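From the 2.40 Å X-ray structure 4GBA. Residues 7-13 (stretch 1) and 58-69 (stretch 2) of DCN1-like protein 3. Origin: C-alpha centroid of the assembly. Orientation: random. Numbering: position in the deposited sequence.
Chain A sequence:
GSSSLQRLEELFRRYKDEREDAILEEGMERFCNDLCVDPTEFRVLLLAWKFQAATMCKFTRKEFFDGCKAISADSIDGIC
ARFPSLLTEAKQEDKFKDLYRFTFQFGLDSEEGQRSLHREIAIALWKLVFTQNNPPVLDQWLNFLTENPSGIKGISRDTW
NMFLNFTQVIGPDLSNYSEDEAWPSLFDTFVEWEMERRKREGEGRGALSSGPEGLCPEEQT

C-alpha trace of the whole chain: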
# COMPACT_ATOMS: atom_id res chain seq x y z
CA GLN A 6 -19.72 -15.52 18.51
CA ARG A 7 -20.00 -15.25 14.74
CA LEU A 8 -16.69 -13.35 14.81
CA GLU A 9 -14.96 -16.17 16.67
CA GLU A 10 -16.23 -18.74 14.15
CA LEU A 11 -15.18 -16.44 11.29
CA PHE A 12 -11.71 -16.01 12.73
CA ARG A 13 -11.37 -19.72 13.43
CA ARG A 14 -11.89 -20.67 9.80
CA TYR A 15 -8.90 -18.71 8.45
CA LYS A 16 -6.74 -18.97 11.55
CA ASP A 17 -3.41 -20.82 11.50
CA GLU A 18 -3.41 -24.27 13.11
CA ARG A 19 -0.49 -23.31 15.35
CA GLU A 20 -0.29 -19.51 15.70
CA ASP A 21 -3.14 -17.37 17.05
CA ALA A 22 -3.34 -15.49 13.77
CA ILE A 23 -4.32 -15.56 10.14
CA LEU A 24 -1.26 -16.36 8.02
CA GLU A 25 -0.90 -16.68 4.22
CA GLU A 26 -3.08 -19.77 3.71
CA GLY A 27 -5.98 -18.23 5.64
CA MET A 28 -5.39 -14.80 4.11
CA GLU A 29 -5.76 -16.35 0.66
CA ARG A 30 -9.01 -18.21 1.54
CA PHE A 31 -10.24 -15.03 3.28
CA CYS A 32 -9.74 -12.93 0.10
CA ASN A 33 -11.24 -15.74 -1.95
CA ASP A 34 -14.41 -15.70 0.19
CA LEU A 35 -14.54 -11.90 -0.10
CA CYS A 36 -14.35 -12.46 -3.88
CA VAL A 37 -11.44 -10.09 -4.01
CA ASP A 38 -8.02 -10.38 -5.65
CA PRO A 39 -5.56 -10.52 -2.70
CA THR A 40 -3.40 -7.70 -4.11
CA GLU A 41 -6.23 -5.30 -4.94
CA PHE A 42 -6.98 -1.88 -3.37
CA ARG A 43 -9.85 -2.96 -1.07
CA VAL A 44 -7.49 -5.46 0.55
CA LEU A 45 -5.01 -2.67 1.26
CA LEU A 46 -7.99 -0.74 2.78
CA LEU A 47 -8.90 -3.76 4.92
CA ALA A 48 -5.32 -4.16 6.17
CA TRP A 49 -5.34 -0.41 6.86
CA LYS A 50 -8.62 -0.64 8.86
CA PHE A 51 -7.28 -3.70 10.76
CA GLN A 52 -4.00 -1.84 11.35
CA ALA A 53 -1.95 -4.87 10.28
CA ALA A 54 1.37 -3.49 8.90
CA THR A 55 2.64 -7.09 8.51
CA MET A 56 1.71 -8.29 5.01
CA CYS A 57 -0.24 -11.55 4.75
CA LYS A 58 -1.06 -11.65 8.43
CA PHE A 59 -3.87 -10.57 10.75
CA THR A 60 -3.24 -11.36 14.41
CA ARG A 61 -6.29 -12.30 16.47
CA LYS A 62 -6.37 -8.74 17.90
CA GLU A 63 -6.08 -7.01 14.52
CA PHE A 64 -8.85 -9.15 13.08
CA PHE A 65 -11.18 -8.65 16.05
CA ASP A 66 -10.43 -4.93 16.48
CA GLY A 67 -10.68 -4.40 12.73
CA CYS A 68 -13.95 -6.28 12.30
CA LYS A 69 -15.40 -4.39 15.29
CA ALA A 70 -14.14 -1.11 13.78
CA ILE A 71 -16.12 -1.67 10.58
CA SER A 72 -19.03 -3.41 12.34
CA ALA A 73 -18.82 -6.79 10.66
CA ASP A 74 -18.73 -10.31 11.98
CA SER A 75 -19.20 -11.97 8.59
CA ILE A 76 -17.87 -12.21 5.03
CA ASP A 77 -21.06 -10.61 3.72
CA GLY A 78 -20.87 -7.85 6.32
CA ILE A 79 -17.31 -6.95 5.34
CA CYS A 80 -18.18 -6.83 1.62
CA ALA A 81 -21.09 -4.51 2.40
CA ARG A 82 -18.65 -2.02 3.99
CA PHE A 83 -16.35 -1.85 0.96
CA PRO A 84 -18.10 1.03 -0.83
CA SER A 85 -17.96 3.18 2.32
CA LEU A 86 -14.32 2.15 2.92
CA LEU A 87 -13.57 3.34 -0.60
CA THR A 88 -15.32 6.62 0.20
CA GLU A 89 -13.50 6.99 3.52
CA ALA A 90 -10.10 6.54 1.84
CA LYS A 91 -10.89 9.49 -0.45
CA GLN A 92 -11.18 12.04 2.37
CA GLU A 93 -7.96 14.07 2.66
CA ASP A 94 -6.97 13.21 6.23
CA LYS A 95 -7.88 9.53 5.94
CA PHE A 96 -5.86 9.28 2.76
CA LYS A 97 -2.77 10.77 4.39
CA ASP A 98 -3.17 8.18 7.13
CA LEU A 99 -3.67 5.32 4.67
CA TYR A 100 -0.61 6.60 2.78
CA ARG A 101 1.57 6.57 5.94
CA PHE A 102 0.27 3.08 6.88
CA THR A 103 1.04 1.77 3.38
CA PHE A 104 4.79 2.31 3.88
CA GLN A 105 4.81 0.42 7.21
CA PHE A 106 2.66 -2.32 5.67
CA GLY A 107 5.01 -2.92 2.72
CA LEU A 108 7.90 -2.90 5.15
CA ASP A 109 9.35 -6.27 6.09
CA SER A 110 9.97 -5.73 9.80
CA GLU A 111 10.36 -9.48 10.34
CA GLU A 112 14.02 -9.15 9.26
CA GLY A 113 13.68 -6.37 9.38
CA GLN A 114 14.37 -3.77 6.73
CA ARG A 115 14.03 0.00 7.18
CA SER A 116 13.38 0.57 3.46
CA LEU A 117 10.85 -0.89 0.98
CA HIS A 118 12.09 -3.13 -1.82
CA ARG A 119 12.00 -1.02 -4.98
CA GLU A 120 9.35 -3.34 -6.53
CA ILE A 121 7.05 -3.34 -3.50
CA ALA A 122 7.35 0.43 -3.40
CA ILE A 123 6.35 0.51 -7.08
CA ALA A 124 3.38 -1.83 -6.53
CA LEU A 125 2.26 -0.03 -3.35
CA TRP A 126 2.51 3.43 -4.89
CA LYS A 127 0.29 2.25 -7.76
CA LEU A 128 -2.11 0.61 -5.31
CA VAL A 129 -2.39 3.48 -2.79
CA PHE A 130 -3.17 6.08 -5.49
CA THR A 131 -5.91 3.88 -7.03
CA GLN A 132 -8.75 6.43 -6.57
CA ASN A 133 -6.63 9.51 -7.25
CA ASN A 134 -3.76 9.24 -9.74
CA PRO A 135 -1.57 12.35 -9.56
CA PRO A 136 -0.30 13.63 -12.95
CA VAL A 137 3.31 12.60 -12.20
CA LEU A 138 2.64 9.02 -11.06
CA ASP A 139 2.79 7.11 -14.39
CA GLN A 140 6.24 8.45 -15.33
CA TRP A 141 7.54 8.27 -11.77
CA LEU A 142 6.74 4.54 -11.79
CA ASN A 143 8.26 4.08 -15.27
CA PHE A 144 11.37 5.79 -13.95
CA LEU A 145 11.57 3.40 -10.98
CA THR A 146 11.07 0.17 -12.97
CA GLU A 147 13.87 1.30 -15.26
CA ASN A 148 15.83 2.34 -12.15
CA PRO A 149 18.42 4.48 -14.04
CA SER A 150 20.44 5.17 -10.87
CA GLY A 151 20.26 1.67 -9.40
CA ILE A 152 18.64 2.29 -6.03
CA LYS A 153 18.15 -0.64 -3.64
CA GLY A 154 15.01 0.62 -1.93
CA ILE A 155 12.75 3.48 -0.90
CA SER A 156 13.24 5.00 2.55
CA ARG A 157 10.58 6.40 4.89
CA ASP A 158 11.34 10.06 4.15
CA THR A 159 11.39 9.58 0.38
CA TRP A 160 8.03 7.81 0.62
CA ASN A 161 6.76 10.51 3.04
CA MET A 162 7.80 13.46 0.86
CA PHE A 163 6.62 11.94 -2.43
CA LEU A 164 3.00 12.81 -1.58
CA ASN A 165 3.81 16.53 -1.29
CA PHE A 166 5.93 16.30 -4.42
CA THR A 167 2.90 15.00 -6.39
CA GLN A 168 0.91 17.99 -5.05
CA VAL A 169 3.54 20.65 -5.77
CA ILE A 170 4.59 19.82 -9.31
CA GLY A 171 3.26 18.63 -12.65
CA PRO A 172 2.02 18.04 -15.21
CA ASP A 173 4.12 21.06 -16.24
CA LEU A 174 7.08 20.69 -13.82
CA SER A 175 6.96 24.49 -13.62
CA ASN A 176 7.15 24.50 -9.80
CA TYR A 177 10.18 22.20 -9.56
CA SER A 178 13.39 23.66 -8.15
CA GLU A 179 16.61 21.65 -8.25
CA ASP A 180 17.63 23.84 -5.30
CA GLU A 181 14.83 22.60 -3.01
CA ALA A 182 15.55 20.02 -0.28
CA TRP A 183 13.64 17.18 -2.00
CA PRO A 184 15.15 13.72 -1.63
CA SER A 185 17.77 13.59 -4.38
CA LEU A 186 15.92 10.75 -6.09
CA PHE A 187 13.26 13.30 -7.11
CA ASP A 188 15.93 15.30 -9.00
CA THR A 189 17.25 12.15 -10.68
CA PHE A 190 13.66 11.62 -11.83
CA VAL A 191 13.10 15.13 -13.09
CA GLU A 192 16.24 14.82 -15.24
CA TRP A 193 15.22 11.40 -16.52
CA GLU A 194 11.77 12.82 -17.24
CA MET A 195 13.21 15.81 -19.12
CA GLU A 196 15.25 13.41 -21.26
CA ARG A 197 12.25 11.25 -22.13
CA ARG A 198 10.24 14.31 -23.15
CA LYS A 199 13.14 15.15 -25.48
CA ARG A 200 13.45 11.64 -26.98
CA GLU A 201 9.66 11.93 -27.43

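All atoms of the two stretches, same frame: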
# COMPACT_ATOMS: atom_id res chain seq x y z
N ARG A 7 -20.21 -15.07 16.17
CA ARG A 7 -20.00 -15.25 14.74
C ARG A 7 -18.57 -14.85 14.37
O ARG A 7 -17.94 -15.47 13.51
CB ARG A 7 -21.04 -14.48 13.93
CG ARG A 7 -22.46 -14.99 14.14
CD ARG A 7 -23.33 -14.80 12.92
NE ARG A 7 -23.20 -13.48 12.32
CZ ARG A 7 -23.93 -13.05 11.30
NH1 ARG A 7 -24.85 -13.85 10.79
NH2 ARG A 7 -23.73 -11.84 10.79
N LEU A 8 -18.04 -13.84 15.06
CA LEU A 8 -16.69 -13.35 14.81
C LEU A 8 -15.65 -14.41 15.15
O LEU A 8 -14.71 -14.63 14.40
CB LEU A 8 -16.42 -12.06 15.57
CG LEU A 8 -15.24 -11.24 15.04
CD1 LEU A 8 -15.23 -11.24 13.53
CD2 LEU A 8 -15.27 -9.81 15.58
N GLU A 9 -15.83 -15.06 16.30
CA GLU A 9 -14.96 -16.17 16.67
C GLU A 9 -14.98 -17.30 15.65
O GLU A 9 -13.93 -17.84 15.30
CB GLU A 9 -15.34 -16.71 18.04
CG GLU A 9 -14.39 -17.78 18.53
CD GLU A 9 -13.02 -17.21 18.88
OE1 GLU A 9 -12.01 -17.90 18.63
OE2 GLU A 9 -12.97 -16.08 19.42
N GLU A 10 -16.16 -17.69 15.17
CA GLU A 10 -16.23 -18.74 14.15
C GLU A 10 -15.58 -18.28 12.84
O GLU A 10 -14.91 -19.06 12.16
CB GLU A 10 -17.67 -19.20 13.90
N LEU A 11 -15.77 -17.01 12.50
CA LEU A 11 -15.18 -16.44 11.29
C LEU A 11 -13.67 -16.45 11.39
O LEU A 11 -12.98 -16.89 10.46
CB LEU A 11 -15.67 -15.02 11.08
CG LEU A 11 -15.25 -14.40 9.75
CD1 LEU A 11 -15.77 -15.23 8.59
CD2 LEU A 11 -15.77 -12.97 9.67
N PHE A 12 -13.14 -15.97 12.51
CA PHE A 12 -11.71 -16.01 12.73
C PHE A 12 -11.16 -17.42 12.65
O PHE A 12 -10.16 -17.67 11.99
CB PHE A 12 -11.33 -15.39 14.09
CG PHE A 12 -9.84 -15.33 14.33
CD1 PHE A 12 -9.03 -14.47 13.59
CD2 PHE A 12 -9.25 -16.12 15.31
CE1 PHE A 12 -7.66 -14.41 13.82
CE2 PHE A 12 -7.88 -16.06 15.54
CZ PHE A 12 -7.09 -15.20 14.79
N ARG A 13 -11.84 -18.35 13.32
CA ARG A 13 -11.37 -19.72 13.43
C ARG A 13 -11.20 -20.40 12.07
O ARG A 13 -10.40 -21.33 11.92
CB ARG A 13 -12.32 -20.55 14.31
CG ARG A 13 -12.13 -20.33 15.81
CD ARG A 13 -11.19 -21.37 16.42
NE ARG A 13 -10.52 -20.89 17.64
CZ ARG A 13 -9.72 -21.63 18.40
NH1 ARG A 13 -9.47 -22.90 18.08
NH2 ARG A 13 -9.15 -21.11 19.48
N LYS A 58 -0.78 -11.21 7.07
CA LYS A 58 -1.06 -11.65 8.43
C LYS A 58 -2.02 -10.71 9.14
O LYS A 58 -1.87 -9.48 9.08
CB LYS A 58 0.25 -11.77 9.20
CG LYS A 58 0.06 -12.07 10.68
CD LYS A 58 1.41 -12.30 11.37
CE LYS A 58 1.25 -12.50 12.88
NZ LYS A 58 2.47 -13.06 13.54
N PHE A 59 -3.02 -11.29 9.79
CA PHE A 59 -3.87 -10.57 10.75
C PHE A 59 -3.78 -11.33 12.06
O PHE A 59 -4.23 -12.47 12.13
CB PHE A 59 -5.34 -10.58 10.34
CG PHE A 59 -5.64 -9.86 9.06
CD1 PHE A 59 -5.00 -8.68 8.73
CD2 PHE A 59 -6.60 -10.36 8.17
CE1 PHE A 59 -5.30 -8.00 7.56
CE2 PHE A 59 -6.91 -9.70 6.99
CZ PHE A 59 -6.25 -8.51 6.69
N THR A 60 -3.20 -10.73 13.09
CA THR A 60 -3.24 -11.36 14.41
C THR A 60 -4.69 -11.39 14.90
O THR A 60 -5.53 -10.62 14.44
CB THR A 60 -2.40 -10.59 15.45
OG1 THR A 60 -3.00 -9.31 15.70
CG2 THR A 60 -0.97 -10.39 14.95
N ARG A 61 -4.97 -12.28 15.85
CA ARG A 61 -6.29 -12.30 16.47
C ARG A 61 -6.80 -10.90 16.84
O ARG A 61 -7.94 -10.56 16.53
CB ARG A 61 -6.29 -13.20 17.71
CG ARG A 61 -7.57 -13.11 18.51
CD ARG A 61 -7.60 -14.10 19.66
NE ARG A 61 -8.97 -14.41 20.04
CZ ARG A 61 -9.62 -15.51 19.63
NH1 ARG A 61 -9.02 -16.41 18.86
NH2 ARG A 61 -10.87 -15.70 20.02
N LYS A 62 -5.96 -10.08 17.48
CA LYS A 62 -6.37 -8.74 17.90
C LYS A 62 -6.68 -7.79 16.75
O LYS A 62 -7.63 -7.00 16.82
CB LYS A 62 -5.32 -8.10 18.81
CG LYS A 62 -5.80 -6.78 19.42
CD LYS A 62 -4.72 -6.06 20.19
CE LYS A 62 -5.20 -4.68 20.63
NZ LYS A 62 -6.42 -4.77 21.49
N GLU A 63 -5.86 -7.84 15.70
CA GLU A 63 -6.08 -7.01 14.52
C GLU A 63 -7.42 -7.37 13.87
O GLU A 63 -8.22 -6.51 13.53
CB GLU A 63 -4.93 -7.18 13.51
CG GLU A 63 -3.61 -6.56 13.97
CD GLU A 63 -2.36 -7.13 13.27
OE1 GLU A 63 -2.48 -8.03 12.40
OE2 GLU A 63 -1.25 -6.66 13.58
N PHE A 64 -7.65 -8.67 13.72
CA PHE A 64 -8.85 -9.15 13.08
C PHE A 64 -10.09 -8.74 13.89
O PHE A 64 -11.05 -8.17 13.36
CB PHE A 64 -8.77 -10.66 12.86
CG PHE A 64 -9.84 -11.19 11.96
CD1 PHE A 64 -9.69 -11.13 10.58
CD2 PHE A 64 -11.01 -11.73 12.49
CE1 PHE A 64 -10.69 -11.61 9.74
CE2 PHE A 64 -12.01 -12.21 11.65
CZ PHE A 64 -11.84 -12.15 10.27
N PHE A 65 -10.06 -9.02 15.19
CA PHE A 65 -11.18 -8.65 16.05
C PHE A 65 -11.40 -7.13 16.15
O PHE A 65 -12.52 -6.66 16.01
CB PHE A 65 -11.01 -9.26 17.44
CG PHE A 65 -11.52 -10.67 17.53
CD1 PHE A 65 -12.69 -10.95 18.22
CD2 PHE A 65 -10.85 -11.70 16.89
CE1 PHE A 65 -13.17 -12.25 18.30
CE2 PHE A 65 -11.33 -13.00 16.96
CZ PHE A 65 -12.49 -13.28 17.66
N ASP A 66 -10.33 -6.38 16.40
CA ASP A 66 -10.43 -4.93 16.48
C ASP A 66 -10.86 -4.33 15.15
O ASP A 66 -11.58 -3.33 15.13
CB ASP A 66 -9.08 -4.31 16.87
CG ASP A 66 -8.81 -4.36 18.36
OD1 ASP A 66 -9.62 -4.94 19.12
OD2 ASP A 66 -7.76 -3.83 18.77
N GLY A 67 -10.38 -4.91 14.05
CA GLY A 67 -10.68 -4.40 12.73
C GLY A 67 -12.11 -4.71 12.30
O GLY A 67 -12.81 -3.86 11.74
N CYS A 68 -12.55 -5.94 12.55
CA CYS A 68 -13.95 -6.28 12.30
C CYS A 68 -14.89 -5.42 13.14
O CYS A 68 -15.80 -4.81 12.59
CB CYS A 68 -14.21 -7.77 12.51
SG CYS A 68 -13.50 -8.77 11.17
N LYS A 69 -14.64 -5.32 14.44
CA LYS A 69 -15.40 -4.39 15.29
C LYS A 69 -15.41 -2.96 14.74
O LYS A 69 -16.43 -2.29 14.76
CB LYS A 69 -14.88 -4.39 16.73
CG LYS A 69 -15.19 -5.68 17.50
CD LYS A 69 -14.45 -5.74 18.84
CE LYS A 69 -14.31 -7.19 19.30
NZ LYS A 69 -13.32 -7.34 20.40

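Stretch 2 begins with Lys 58, which, with its chi angles all t, takes no part in the contact. Phe 59 has its CA-to-CB bond toward the partner helix, but the end of the side chain leads away, so its share is mainly backbone: Phe 59 O lies 4.3 Å from Phe 12 CE1, at the edge of the Phe 12 ring and near its plane.

The CA-to-CB bond of Thr 60 points away from stretch 1, and its side chain instead organises the start of its own helix. At the N-cap position, its OG1 accepts from Glu 63 N at 3.2 Å (N-H...acceptor angle 164°), while Thr 60 N donates to Glu 63 OE1 at 2.9 Å (158°). The first is the capping bond; the second is a hydrogen bond that runs the other way between the same two residues.

Arg 61 starts sideways, but its t, t, t side chain carries the guanidinium to the partner helix. There it forms a salt bridge with Glu 9, whose OE2 lies near the guanidinium plane. The modelled separation of Arg 61 NH2 and Glu 9 OE2, 2.2 Å, is too short to be taken literally, so the pairing is more secure than its exact length. A weak hydrogen bond runs from Arg 61 NH1 to Glu 9 OE1 (3.3 Å, 133°). The same OE1 accepts a weak bond from Arg 13 NE at 3.5 Å, within stretch 1, so Glu 9 OE1 is shared by two arginines. Arg 61 also packs against Phe 12, with CA 3.4 Å from Phe 12 CZ.

Lys 62 and Glu 63 make no contact across the interface; Lys 62 NZ instead bridges weakly to Asp 66 OD2 at 3.2 Å, one turn along.

Phe 64 has its CA-to-CB bond toward stretch 1 and meets three side chains. Its CD2 is 3.6 Å from Phe 12 CD1, and the two rings are oblique, with centroids 5.5 Å apart and planes at 45°. Leu 8 CD1 reaches Phe 64 CE2 at 3.9 Å, and Leu 11 CD2 approaches the ring edge, 4.1 Å from Phe 64 CZ.

Phe 65 turns its edge toward the face of Phe 12 in an offset pair (planes at 68°), with Phe 65 CE2 3.7 Å from Phe 12 CB. Leu 8 CG sits over a face of Phe 65, 19° off the normal, a CH-pi contact.

Gly 67 lies out of reach. Cys 68, one turn after Phe 64, extends the apolar patch: its CB is 3.8 Å from Leu 8 CD1.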